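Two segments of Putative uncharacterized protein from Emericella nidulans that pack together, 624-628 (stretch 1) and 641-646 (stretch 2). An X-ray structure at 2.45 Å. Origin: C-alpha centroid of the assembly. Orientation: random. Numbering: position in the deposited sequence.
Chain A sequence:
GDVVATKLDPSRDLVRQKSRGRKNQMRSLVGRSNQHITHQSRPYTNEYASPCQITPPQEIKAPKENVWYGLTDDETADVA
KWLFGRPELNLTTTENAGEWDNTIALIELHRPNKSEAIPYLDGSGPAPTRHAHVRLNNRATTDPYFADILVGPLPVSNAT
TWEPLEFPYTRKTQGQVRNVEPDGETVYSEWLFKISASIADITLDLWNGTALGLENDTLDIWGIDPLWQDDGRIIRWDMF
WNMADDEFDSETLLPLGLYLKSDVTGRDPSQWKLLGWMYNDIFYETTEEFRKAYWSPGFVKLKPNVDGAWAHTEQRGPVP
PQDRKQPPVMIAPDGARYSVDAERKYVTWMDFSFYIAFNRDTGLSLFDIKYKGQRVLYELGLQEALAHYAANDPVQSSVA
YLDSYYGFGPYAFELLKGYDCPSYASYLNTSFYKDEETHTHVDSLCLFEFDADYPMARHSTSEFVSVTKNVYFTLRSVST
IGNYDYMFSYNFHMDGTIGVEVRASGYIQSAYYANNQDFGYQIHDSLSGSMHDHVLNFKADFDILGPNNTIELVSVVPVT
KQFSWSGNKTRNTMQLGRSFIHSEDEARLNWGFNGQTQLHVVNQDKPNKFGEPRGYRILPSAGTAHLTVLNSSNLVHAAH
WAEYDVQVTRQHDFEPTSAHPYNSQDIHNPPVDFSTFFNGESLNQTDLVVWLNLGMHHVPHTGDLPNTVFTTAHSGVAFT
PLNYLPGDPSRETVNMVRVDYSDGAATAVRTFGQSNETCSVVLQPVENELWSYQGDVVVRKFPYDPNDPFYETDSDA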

# COMPACT_ATOMS: atom_id res chain seq x y z
N THR A 624 8.33 -1.63 -2.06
CA THR A 624 9.20 -1.86 -3.22
C THR A 624 10.38 -2.75 -2.83
O THR A 624 10.55 -3.10 -1.66
CB THR A 624 9.76 -0.52 -3.78
OG1 THR A 624 10.59 0.10 -2.81
CG2 THR A 624 8.63 0.44 -4.16
N ALA A 625 11.19 -3.12 -3.82
CA ALA A 625 12.36 -3.96 -3.59
C ALA A 625 13.27 -3.97 -4.80
O ALA A 625 12.79 -4.05 -5.93
CB ALA A 625 11.93 -5.38 -3.24
N HIS A 626 14.57 -3.90 -4.56
CA HIS A 626 15.56 -4.03 -5.64
C HIS A 626 16.14 -5.45 -5.67
O HIS A 626 15.83 -6.27 -4.80
CB HIS A 626 16.65 -2.98 -5.49
CG HIS A 626 17.45 -3.09 -4.23
ND1 HIS A 626 17.23 -2.29 -3.14
CD2 HIS A 626 18.48 -3.90 -3.90
CE1 HIS A 626 18.08 -2.60 -2.18
NE2 HIS A 626 18.85 -3.58 -2.62
N LEU A 627 16.98 -5.72 -6.67
CA LEU A 627 17.52 -7.07 -6.90
C LEU A 627 18.34 -7.54 -5.72
O LEU A 627 19.23 -6.83 -5.24
CB LEU A 627 18.36 -7.09 -8.19
CG LEU A 627 19.06 -8.39 -8.60
CD1 LEU A 627 18.07 -9.52 -8.84
CD2 LEU A 627 19.90 -8.15 -9.85
N THR A 628 18.03 -8.74 -5.23
CA THR A 628 18.72 -9.35 -4.10
C THR A 628 20.14 -9.73 -4.48
O THR A 628 21.09 -9.44 -3.74
CB THR A 628 18.01 -10.65 -3.64
OG1 THR A 628 16.65 -10.35 -3.27
CG2 THR A 628 18.73 -11.30 -2.46
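Stretch 2 641-646: WAEYDV

How does stretch 2 lie on stretch 1? Two irregular segments meet: stretch 1 is extended through Thr624, Ala625 and His626, whereas Trp641, Ala642 and Glu643 curl tightly before Tyr644 opens out. The chains run in opposite senses, with the CA of His626 5.6 Å from the CA of Asp645 and the CA of Leu627 5.4 Å from the CA of Ala642.

Which hydrogen bonds join the stretches? There are two. The backbone N of Leu627 donates to O of Ala642 at 2.9 Å, while ND1 of His626 donates to OD2 of Asp645 at 2.5 Å, short and nearly straight with an N-H...acceptor angle of 166°. Asp645 reaches this position with chi1 in the m rotamer; its CA-to-CB bond points sideways, but the end of the side chain comes nearer.

What surrounds the imidazole? Asp645 OD2 lies at its edge, near the ring plane, while Glu643 O and Tyr644 CA lie over one face. The closest approach to Glu643 is from CD2 of His626 to O of Glu643, 3.6 Å. Both are backbone atoms, so main chain lies over that face; the CA-to-CB bonds of Glu643 and Tyr644 point away from stretch 1.

Where is the apolar contact? CB of Leu627 meets CB of Ala642 at 3.8 Å, beside the backbone hydrogen bond joining the same two residues.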

# COMPACT_ATOMS: atom_id res chain seq x y z
N TRP A 641 20.72 -1.01 -13.14
CA TRP A 641 19.67 -0.19 -12.53
C TRP A 641 18.92 -0.96 -11.45
O TRP A 641 18.27 -0.36 -10.59
CB TRP A 641 18.69 0.29 -13.60
CG TRP A 641 18.20 -0.80 -14.48
CD1 TRP A 641 18.68 -1.14 -15.70
CD2 TRP A 641 17.16 -1.74 -14.18
NE1 TRP A 641 18.01 -2.22 -16.20
CE2 TRP A 641 17.06 -2.61 -15.29
CE3 TRP A 641 16.29 -1.92 -13.10
CZ2 TRP A 641 16.13 -3.64 -15.34
CZ3 TRP A 641 15.36 -2.94 -13.16
CH2 TRP A 641 15.29 -3.79 -14.27
N ALA A 642 18.99 -2.29 -11.49
CA ALA A 642 18.28 -3.13 -10.53
C ALA A 642 18.92 -3.16 -9.14
O ALA A 642 18.37 -3.77 -8.23
CB ALA A 642 18.15 -4.55 -11.07
N GLU A 643 20.06 -2.50 -8.97
CA GLU A 643 20.85 -2.67 -7.75
C GLU A 643 20.50 -1.73 -6.58
O GLU A 643 20.99 -1.94 -5.47
CB GLU A 643 22.34 -2.54 -8.08
CG GLU A 643 22.79 -3.53 -9.16
CD GLU A 643 24.25 -3.40 -9.52
OE1 GLU A 643 24.95 -2.54 -8.94
OE2 GLU A 643 24.70 -4.18 -10.38
N TYR A 644 19.68 -0.71 -6.83
CA TYR A 644 19.23 0.23 -5.79
C TYR A 644 17.76 0.62 -5.98
O TYR A 644 17.22 0.50 -7.08
CB TYR A 644 20.11 1.49 -5.77
CG TYR A 644 21.58 1.23 -5.51
CD1 TYR A 644 22.14 1.43 -4.25
CD2 TYR A 644 22.42 0.77 -6.53
CE1 TYR A 644 23.49 1.19 -4.01
CE2 TYR A 644 23.77 0.52 -6.30
CZ TYR A 644 24.29 0.73 -5.04
OH TYR A 644 25.63 0.48 -4.81
N ASP A 645 17.12 1.12 -4.92
CA ASP A 645 15.71 1.52 -4.97
C ASP A 645 15.54 2.85 -5.70
O ASP A 645 14.61 3.02 -6.47
CB ASP A 645 15.13 1.69 -3.56
CG ASP A 645 15.28 0.45 -2.70
OD1 ASP A 645 15.40 0.61 -1.46
OD2 ASP A 645 15.28 -0.67 -3.25
N VAL A 646 16.43 3.79 -5.42
CA VAL A 646 16.32 5.15 -5.93
C VAL A 646 17.68 5.60 -6.41
O VAL A 646 18.67 5.46 -5.70
CB VAL A 646 15.78 6.12 -4.84
CG1 VAL A 646 15.95 7.58 -5.26
CG2 VAL A 646 14.32 5.81 -4.53